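Internalin (Listeria monocytogenes serotype 4b, PDB 4FMZ) is a leucine-rich-repeat protein of the internalin family that probably serves in adhesion to, and invasion of, host cells. Local coordinates at residues M134-L148 with M154-V167. Residues are numbered along the deposited sequence; the frame is centred on the assembly and turned at random.
Sequences MYSLNLGANHNLSDL and MTGLNYLTVTESKV
The ring of Y135 lies with one face against N158, whose CB sits 3.9 Å from the ring centroid in a CH-pi contact, offset toward the rim, while the N158 amide continues past CE1 with its plane turned 25° from the ring. Y135 also meets Y159: the two rings run side by side at an oblique 57°, and the Y135 hydroxyl end comes to the Y159 ring edge, OH to CE1 3.6 Å. At the other end of the contact the H143 ring carries A141 O over one face, and its edge is used for bonding. With H143 CG beside the backbone N (chi1 -57°), ND1 turns back to E164 and donates to the carbonyl O of E164 at 2.8 Å, nearly straight and in the planes of both ring and carbonyl.

Between these ends, strands 136-138 and 159-161 pair in parallel, as neighbouring turns of a leucine-rich-repeat solenoid do. Y135 O is gripped twice, by N158 N and Y159 N; L137 N then donates to Y159 O, T161 N to L137 O, and L139 N to T161 O at 2.7 Å. N138 OD1 closes an Asx turn onto G140 N and rests against T161 CB. On the face opposite N138 and T161, L137 CD2 packs on L160 CD1; the selenium of M154, from the loop before the strand, lies against L137 CD2, and past the strands L148 CD2 meets V162 CG2, extending the hydrophobic core from one turn to the next.

Buried N142 donates through ND2 to L139 O, from well above that carbonyl's plane, and to L117 O of the preceding turn, while OD1 accepts from I122 N. S165 OG accepts from V167 N in an ST turn and hydrogen-bonds to N187 OD1 of the following turn. Buried polar groups thus tie successive turns together alongside the apolar core, although T163 N lacks a partner, and the ND1 bond implies a proton on that nitrogen of H143.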
HETATM    1  N   MSE A 134     -15.498  -0.480   6.852  1.00 24.56           N
HETATM    2  CA  MSE A 134     -14.047  -0.405   6.586  1.00 21.94           C
HETATM    3  C   MSE A 134     -13.693   0.759   5.647  1.00 28.78           C
HETATM    4  O   MSE A 134     -14.293   0.909   4.582  1.00 28.65           O
HETATM    5  CB  MSE A 134     -13.505  -1.722   5.992  1.00 21.68           C
HETATM    6  CG  MSE A 134     -11.987  -1.902   6.187  1.00 22.74           C
HETATM    7 SE   MSE A 134     -11.398  -1.958   8.057  0.75 24.23          SE
HETATM    8  CE  MSE A 134     -12.326  -3.602   8.601  1.00 22.45           C
ATOM      9  N   TYR A 135     -12.741   1.591   6.090  1.00 26.23           N
ATOM     10  CA  TYR A 135     -12.240   2.769   5.386  1.00 26.29           C
ATOM     11  C   TYR A 135     -10.806   2.525   4.908  1.00 28.60           C
ATOM     12  O   TYR A 135     -10.460   2.934   3.804  1.00 27.78           O
ATOM     13  CB  TYR A 135     -12.312   3.999   6.304  1.00 28.39           C
ATOM     14  CG  TYR A 135     -11.735   5.269   5.717  1.00 30.68           C
ATOM     15  CD1 TYR A 135     -12.521   6.124   4.953  1.00 33.55           C
ATOM     16  CD2 TYR A 135     -10.435   5.672   6.015  1.00 31.22           C
ATOM     17  CE1 TYR A 135     -12.017   7.327   4.463  1.00 34.87           C
ATOM     18  CE2 TYR A 135      -9.912   6.862   5.510  1.00 31.99           C
ATOM     19  CZ  TYR A 135     -10.710   7.687   4.734  1.00 40.02           C
ATOM     20  OH  TYR A 135     -10.233   8.876   4.240  1.00 42.22           O
ATOM     21  N   SER A 136      -9.974   1.873   5.733  1.00 25.03           N
ATOM     22  CA  SER A 136      -8.587   1.581   5.388  1.00 23.76           C
ATOM     23  C   SER A 136      -8.225   0.168   5.832  1.00 26.71           C
ATOM     24  O   SER A 136      -8.357  -0.163   7.008  1.00 26.53           O
ATOM     25  CB  SER A 136      -7.653   2.602   6.026  1.00 26.24           C
ATOM     26  OG  SER A 136      -6.308   2.301   5.698  1.00 27.54           O
ATOM     27  N   LEU A 137      -7.785  -0.663   4.881  1.00 22.43           N
ATOM     28  CA  LEU A 137      -7.442  -2.044   5.153  1.00 21.27           C
ATOM     29  C   LEU A 137      -6.059  -2.382   4.636  1.00 24.20           C
ATOM     30  O   LEU A 137      -5.725  -2.056   3.504  1.00 24.46           O
ATOM     31  CB  LEU A 137      -8.493  -2.970   4.519  1.00 21.25           C
ATOM     32  CG  LEU A 137      -8.323  -4.485   4.723  1.00 25.03           C
ATOM     33  CD1 LEU A 137      -8.509  -4.882   6.202  1.00 25.77           C
ATOM     34  CD2 LEU A 137      -9.301  -5.245   3.834  1.00 24.28           C
ATOM     35  N   ASN A 138      -5.258  -3.050   5.464  1.00 21.94           N
ATOM     36  CA  ASN A 138      -3.910  -3.464   5.083  1.00 20.60           C
ATOM     37  C   ASN A 138      -3.754  -4.977   5.257  1.00 25.29           C
ATOM     38  O   ASN A 138      -3.669  -5.474   6.391  1.00 25.37           O
ATOM     39  CB  ASN A 138      -2.834  -2.706   5.893  1.00 19.94           C
ATOM     40  CG  ASN A 138      -1.422  -2.978   5.418  1.00 26.66           C
ATOM     41  OD1 ASN A 138      -1.181  -3.821   4.548  1.00 25.94           O
ATOM     42  ND2 ASN A 138      -0.444  -2.296   6.008  1.00 23.97           N
ATOM     43  N   LEU A 139      -3.694  -5.693   4.131  1.00 21.78           N
ATOM     44  CA  LEU A 139      -3.504  -7.153   4.083  1.00 22.70           C
ATOM     45  C   LEU A 139      -2.120  -7.513   3.486  1.00 28.46           C
ATOM     46  O   LEU A 139      -1.874  -8.667   3.094  1.00 28.75           O
ATOM     47  CB  LEU A 139      -4.631  -7.817   3.264  1.00 22.52           C
ATOM     48  CG  LEU A 139      -6.049  -7.731   3.871  1.00 26.78           C
ATOM     49  CD1 LEU A 139      -7.074  -8.328   2.918  1.00 26.47           C
ATOM     50  CD2 LEU A 139      -6.122  -8.423   5.220  1.00 29.98           C
ATOM     51  N   GLY A 140      -1.234  -6.524   3.457  1.00 24.45           N
ATOM     52  CA  GLY A 140       0.107  -6.658   2.908  1.00 23.86           C
ATOM     53  C   GLY A 140       0.936  -7.782   3.494  1.00 27.00           C
ATOM     54  O   GLY A 140       0.912  -8.004   4.699  1.00 26.70           O
ATOM     55  N   ALA A 141       1.673  -8.498   2.635  1.00 23.82           N
ATOM     56  CA  ALA A 141       2.604  -9.581   2.985  1.00 24.83           C
ATOM     57  C   ALA A 141       1.951 -10.769   3.756  1.00 30.30           C
ATOM     58  O   ALA A 141       2.579 -11.388   4.618  1.00 30.10           O
ATOM     59  CB  ALA A 141       3.804  -9.039   3.752  1.00 25.19           C
ATOM     60  N   ASN A 142       0.709 -11.100   3.402  1.00 26.59           N
ATOM     61  CA  ASN A 142       0.045 -12.322   3.841  1.00 26.24           C
ATOM     62  C   ASN A 142       0.279 -13.220   2.637  1.00 30.88           C
ATOM     63  O   ASN A 142      -0.515 -13.220   1.700  1.00 29.34           O
ATOM     64  CB  ASN A 142      -1.430 -12.081   4.197  1.00 23.95           C
ATOM     65  CG  ASN A 142      -1.597 -11.514   5.580  1.00 37.20           C
ATOM     66  OD1 ASN A 142      -1.607 -12.246   6.573  1.00 33.26           O
ATOM     67  ND2 ASN A 142      -1.674 -10.195   5.688  1.00 27.48           N
ATOM     68  N   HIS A 143       1.467 -13.845   2.595  1.00 28.73           N
ATOM     69  CA  HIS A 143       1.994 -14.601   1.452  1.00 29.07           C
ATOM     70  C   HIS A 143       1.086 -15.697   0.897  1.00 32.49           C
ATOM     71  O   HIS A 143       1.180 -15.989  -0.293  1.00 31.43           O
ATOM     72  CB  HIS A 143       3.366 -15.198   1.792  1.00 30.05           C
ATOM     73  CG  HIS A 143       4.369 -14.167   2.224  1.00 33.21           C
ATOM     74  ND1 HIS A 143       4.544 -12.979   1.523  1.00 34.45           N
ATOM     75  CD2 HIS A 143       5.207 -14.170   3.288  1.00 34.62           C
ATOM     76  CE1 HIS A 143       5.478 -12.309   2.179  1.00 33.52           C
ATOM     77  NE2 HIS A 143       5.912 -12.988   3.242  1.00 34.04           N
ATOM     78  N   ASN A 144       0.197 -16.261   1.717  1.00 30.54           N
ATOM     79  CA  ASN A 144      -0.669 -17.361   1.299  1.00 31.24           C
ATOM     80  C   ASN A 144      -2.117 -16.937   1.005  1.00 35.00           C
ATOM     81  O   ASN A 144      -2.947 -17.797   0.694  1.00 35.66           O
ATOM     82  CB  ASN A 144      -0.624 -18.473   2.338  1.00 34.22           C
ATOM     83  CG  ASN A 144       0.758 -19.066   2.464  1.00 51.98           C
ATOM     84  OD1 ASN A 144       1.346 -19.554   1.493  1.00 47.95           O
ATOM     85  ND2 ASN A 144       1.328 -18.993   3.652  1.00 42.73           N
ATOM     86  N   LEU A 145      -2.400 -15.620   1.019  1.00 30.06           N
ATOM     87  CA  LEU A 145      -3.721 -15.088   0.693  1.00 29.67           C
ATOM     88  C   LEU A 145      -3.943 -15.119  -0.835  1.00 33.39           C
ATOM     89  O   LEU A 145      -3.027 -14.776  -1.580  1.00 31.90           O
ATOM     90  CB  LEU A 145      -3.842 -13.651   1.236  1.00 29.09           C
ATOM     91  CG  LEU A 145      -5.129 -12.873   0.937  1.00 33.90           C
ATOM     92  CD1 LEU A 145      -6.359 -13.536   1.577  1.00 34.57           C
ATOM     93  CD2 LEU A 145      -5.003 -11.434   1.402  1.00 37.37           C
ATOM     94  N   SER A 146      -5.147 -15.522  -1.298  1.00 31.03           N
ATOM     95  CA  SER A 146      -5.451 -15.534  -2.738  1.00 31.48           C
ATOM     96  C   SER A 146      -6.899 -15.131  -3.044  1.00 35.95           C
ATOM     97  O   SER A 146      -7.152 -14.562  -4.104  1.00 36.27           O
ATOM     98  CB  SER A 146      -5.162 -16.899  -3.356  1.00 36.02           C
ATOM     99  OG  SER A 146      -6.038 -17.895  -2.857  1.00 44.06           O
ATOM    100  N   ASP A 147      -7.838 -15.459  -2.144  1.00 31.49           N
ATOM    101  CA  ASP A 147      -9.264 -15.193  -2.300  1.00 31.50           C
ATOM    102  C   ASP A 147      -9.692 -13.875  -1.614  1.00 32.80           C
ATOM    103  O   ASP A 147      -9.857 -13.827  -0.386  1.00 31.15           O
ATOM    104  CB  ASP A 147     -10.075 -16.380  -1.749  1.00 34.02           C
ATOM    105  CG  ASP A 147     -11.565 -16.334  -2.018  1.00 39.73           C
ATOM    106  OD1 ASP A 147     -12.039 -15.316  -2.560  1.00 39.07           O
ATOM    107  OD2 ASP A 147     -12.260 -17.311  -1.668  1.00 46.33           O
ATOM    108  N   LEU A 148      -9.930 -12.829  -2.424  1.00 27.98           N
ATOM    109  CA  LEU A 148     -10.358 -11.528  -1.901  1.00 27.90           C
ATOM    110  C   LEU A 148     -11.879 -11.333  -1.917  1.00 31.69           C
ATOM    111  O   LEU A 148     -12.330 -10.233  -1.599  1.00 30.71           O
ATOM    112  CB  LEU A 148      -9.710 -10.380  -2.692  1.00 27.29           C
ATOM    113  CG  LEU A 148      -8.201 -10.219  -2.592  1.00 31.01           C
ATOM    114  CD1 LEU A 148      -7.748  -9.127  -3.502  1.00 30.52           C
ATOM    115  CD2 LEU A 148      -7.737  -9.936  -1.144  1.00 32.95           C
HETATM  116  N   MSE A 154     -17.311  -3.926   1.051  1.00 27.77           N
HETATM  117  CA  MSE A 154     -16.678  -2.750   1.671  1.00 25.68           C
HETATM  118  C   MSE A 154     -16.733  -1.569   0.708  1.00 31.49           C
HETATM  119  O   MSE A 154     -15.702  -1.066   0.275  1.00 30.98           O
HETATM  120  CB  MSE A 154     -15.234  -3.057   2.084  1.00 24.61           C
HETATM  121  CG  MSE A 154     -15.120  -4.076   3.187  1.00 27.35           C
HETATM  122 SE   MSE A 154     -13.255  -4.480   3.457  0.75 28.53          SE
HETATM  123  CE  MSE A 154     -13.477  -5.745   4.913  1.00 26.98           C
ATOM    124  N   THR A 155     -17.949  -1.106   0.405  1.00 30.85           N
ATOM    125  CA  THR A 155     -18.184  -0.053  -0.596  1.00 31.32           C
ATOM    126  C   THR A 155     -17.698   1.334  -0.150  1.00 35.52           C
ATOM    127  O   THR A 155     -17.568   2.207  -1.004  1.00 35.28           O
ATOM    128  CB  THR A 155     -19.658  -0.019  -1.006  1.00 38.71           C
ATOM    129  OG1 THR A 155     -20.474   0.059   0.164  1.00 38.92           O
ATOM    130  CG2 THR A 155     -20.033  -1.229  -1.824  1.00 39.86           C
ATOM    131  N   GLY A 156     -17.399   1.511   1.141  1.00 33.01           N
ATOM    132  CA  GLY A 156     -16.850   2.759   1.670  1.00 32.02           C
ATOM    133  C   GLY A 156     -15.332   2.754   1.787  1.00 33.13           C
ATOM    134  O   GLY A 156     -14.749   3.733   2.262  1.00 31.65           O
ATOM    135  N   LEU A 157     -14.669   1.654   1.378  1.00 27.54           N
ATOM    136  CA  LEU A 157     -13.207   1.513   1.477  1.00 25.77           C
ATOM    137  C   LEU A 157     -12.477   2.532   0.608  1.00 28.52           C
ATOM    138  O   LEU A 157     -12.715   2.600  -0.603  1.00 26.67           O
ATOM    139  CB  LEU A 157     -12.749   0.086   1.121  1.00 25.35           C
ATOM    140  CG  LEU A 157     -11.304  -0.291   1.537  1.00 28.73           C
ATOM    141  CD1 LEU A 157     -11.185  -0.480   3.045  1.00 28.80           C
ATOM    142  CD2 LEU A 157     -10.877  -1.560   0.873  1.00 30.74           C
ATOM    143  N   ASN A 158     -11.585   3.317   1.247  1.00 25.27           N
ATOM    144  CA  ASN A 158     -10.794   4.368   0.593  1.00 25.15           C
ATOM    145  C   ASN A 158      -9.333   3.974   0.403  1.00 28.38           C
ATOM    146  O   ASN A 158      -8.672   4.514  -0.489  1.00 27.50           O
ATOM    147  CB  ASN A 158     -10.852   5.666   1.404  1.00 26.66           C
ATOM    148  CG  ASN A 158     -12.097   6.493   1.196  1.00 45.08           C
ATOM    149  OD1 ASN A 158     -12.028   7.708   0.969  1.00 36.30           O
ATOM    150  ND2 ASN A 158     -13.266   5.876   1.319  1.00 34.60           N
ATOM    151  N   TYR A 159      -8.806   3.080   1.261  1.00 24.41           N
ATOM    152  CA  TYR A 159      -7.402   2.656   1.202  1.00 23.81           C
ATOM    153  C   TYR A 159      -7.293   1.146   1.309  1.00 28.08           C
ATOM    154  O   TYR A 159      -7.875   0.559   2.218  1.00 27.42           O
ATOM    155  CB  TYR A 159      -6.584   3.335   2.314  1.00 23.12           C
ATOM    156  CG  TYR A 159      -6.589   4.844   2.218  1.00 25.18           C
ATOM    157  CD1 TYR A 159      -7.578   5.598   2.839  1.00 28.63           C
ATOM    158  CD2 TYR A 159      -5.595   5.520   1.516  1.00 26.05           C
ATOM    159  CE1 TYR A 159      -7.612   6.986   2.719  1.00 31.01           C
ATOM    160  CE2 TYR A 159      -5.600   6.910   1.415  1.00 26.97           C
ATOM    161  CZ  TYR A 159      -6.607   7.636   2.021  1.00 33.65           C
ATOM    162  OH  TYR A 159      -6.609   9.000   1.911  1.00 36.07           O
ATOM    163  N   LEU A 160      -6.575   0.515   0.360  1.00 23.19           N
ATOM    164  CA  LEU A 160      -6.382  -0.933   0.358  1.00 21.84           C
ATOM    165  C   LEU A 160      -4.970  -1.334  -0.066  1.00 24.64           C
ATOM    166  O   LEU A 160      -4.501  -0.903  -1.119  1.00 22.93           O
ATOM    167  CB  LEU A 160      -7.395  -1.629  -0.559  1.00 21.59           C
ATOM    168  CG  LEU A 160      -7.306  -3.171  -0.672  1.00 25.26           C
ATOM    169  CD1 LEU A 160      -7.518  -3.866   0.701  1.00 24.35           C
ATOM    170  CD2 LEU A 160      -8.280  -3.694  -1.719  1.00 27.85           C
ATOM    171  N   THR A 161      -4.340  -2.228   0.727  1.00 21.17           N
ATOM    172  CA  THR A 161      -3.030  -2.815   0.425  1.00 20.47           C
ATOM    173  C   THR A 161      -3.134  -4.337   0.480  1.00 24.89           C
ATOM    174  O   THR A 161      -3.492  -4.890   1.519  1.00 24.65           O
ATOM    175  CB  THR A 161      -1.952  -2.310   1.399  1.00 22.72           C
ATOM    176  OG1 THR A 161      -1.909  -0.886   1.352  1.00 25.01           O
ATOM    177  CG2 THR A 161      -0.555  -2.902   1.105  1.00 18.32           C
ATOM    178  N   VAL A 162      -2.825  -5.004  -0.637  1.00 20.99           N
ATOM    179  CA  VAL A 162      -2.759  -6.468  -0.737  1.00 21.19           C
ATOM    180  C   VAL A 162      -1.466  -6.735  -1.501  1.00 24.00           C
ATOM    181  O   VAL A 162      -1.396  -6.429  -2.685  1.00 23.23           O
ATOM    182  CB  VAL A 162      -3.996  -7.163  -1.378  1.00 26.31           C
ATOM    183  CG1 VAL A 162      -3.822  -8.684  -1.373  1.00 26.52           C
ATOM    184  CG2 VAL A 162      -5.302  -6.773  -0.681  1.00 26.51           C
ATOM    185  N   THR A 163      -0.419  -7.198  -0.817  1.00 20.82           N
ATOM    186  CA  THR A 163       0.881  -7.401  -1.470  1.00 20.74           C
ATOM    187  C   THR A 163       1.527  -8.733  -1.143  1.00 26.04           C
ATOM    188  O   THR A 163       1.193  -9.348  -0.129  1.00 25.76           O
ATOM    189  CB  THR A 163       1.876  -6.285  -1.056  1.00 25.16           C
ATOM    190  OG1 THR A 163       2.087  -6.354   0.355  1.00 25.69           O
ATOM    191  CG2 THR A 163       1.418  -4.875  -1.465  1.00 22.92           C
ATOM    192  N   GLU A 164       2.519  -9.141  -1.975  1.00 23.79           N
ATOM    193  CA  GLU A 164       3.374 -10.328  -1.793  1.00 24.14           C
ATOM    194  C   GLU A 164       2.573 -11.611  -1.543  1.00 30.55           C
ATOM    195  O   GLU A 164       2.994 -12.461  -0.748  1.00 32.16           O
ATOM    196  CB  GLU A 164       4.340 -10.092  -0.620  1.00 25.45           C
ATOM    197  CG  GLU A 164       5.289  -8.931  -0.834  1.00 32.13           C
ATOM    198  CD  GLU A 164       6.185  -8.698   0.364  1.00 45.10           C
ATOM    199  OE1 GLU A 164       6.935  -9.624   0.745  1.00 47.26           O
ATOM    200  OE2 GLU A 164       6.120  -7.589   0.933  1.00 35.55           O
ATOM    201  N   SER A 165       1.422 -11.735  -2.199  1.00 25.73           N
ATOM    202  CA  SER A 165       0.510 -12.851  -1.976  1.00 26.18           C
ATOM    203  C   SER A 165       0.289 -13.702  -3.232  1.00 29.64           C
ATOM    204  O   SER A 165       0.922 -13.483  -4.265  1.00 29.53           O
ATOM    205  CB  SER A 165      -0.831 -12.315  -1.479  1.00 27.42           C
ATOM    206  OG  SER A 165      -1.522 -11.682  -2.542  1.00 29.99           O
ATOM    207  N   LYS A 166      -0.635 -14.667  -3.128  1.00 27.52           N
ATOM    208  CA  LYS A 166      -1.001 -15.563  -4.221  1.00 28.27           C
ATOM    209  C   LYS A 166      -2.241 -15.014  -4.969  1.00 32.70           C
ATOM    210  O   LYS A 166      -2.833 -15.731  -5.781  1.00 32.86           O
ATOM    211  CB  LYS A 166      -1.235 -16.987  -3.678  1.00 31.18           C
ATOM    212  CG  LYS A 166       0.058 -17.655  -3.227  1.00 34.68           C
ATOM    213  CD  LYS A 166      -0.143 -19.080  -2.756  1.00 44.79           C
ATOM    214  CE  LYS A 166       1.147 -19.620  -2.176  1.00 57.42           C
ATOM    215  NZ  LYS A 166       1.066 -21.072  -1.874  1.00 68.62           N
ATOM    216  N   VAL A 167      -2.591 -13.718  -4.733  1.00 28.50           N
ATOM    217  CA  VAL A 167      -3.741 -13.050  -5.362  1.00 27.94           C
ATOM    218  C   VAL A 167      -3.530 -12.916  -6.878  1.00 31.74           C
ATOM    219  O   VAL A 167      -2.581 -12.283  -7.344  1.00 30.82           O
ATOM    220  CB  VAL A 167      -4.111 -11.680  -4.712  1.00 30.82           C
ATOM    221  CG1 VAL A 167      -5.045 -10.849  -5.610  1.00 30.97           C
ATOM    222  CG2 VAL A 167      -4.747 -11.890  -3.339  1.00 30.85           C
TER
HETATM  223  O   HOH W   1     -16.660  -0.089   3.536  1.00 20.81           O
HETATM  224  O   HOH W   2       3.414 -15.608  -2.023  1.00 41.62           O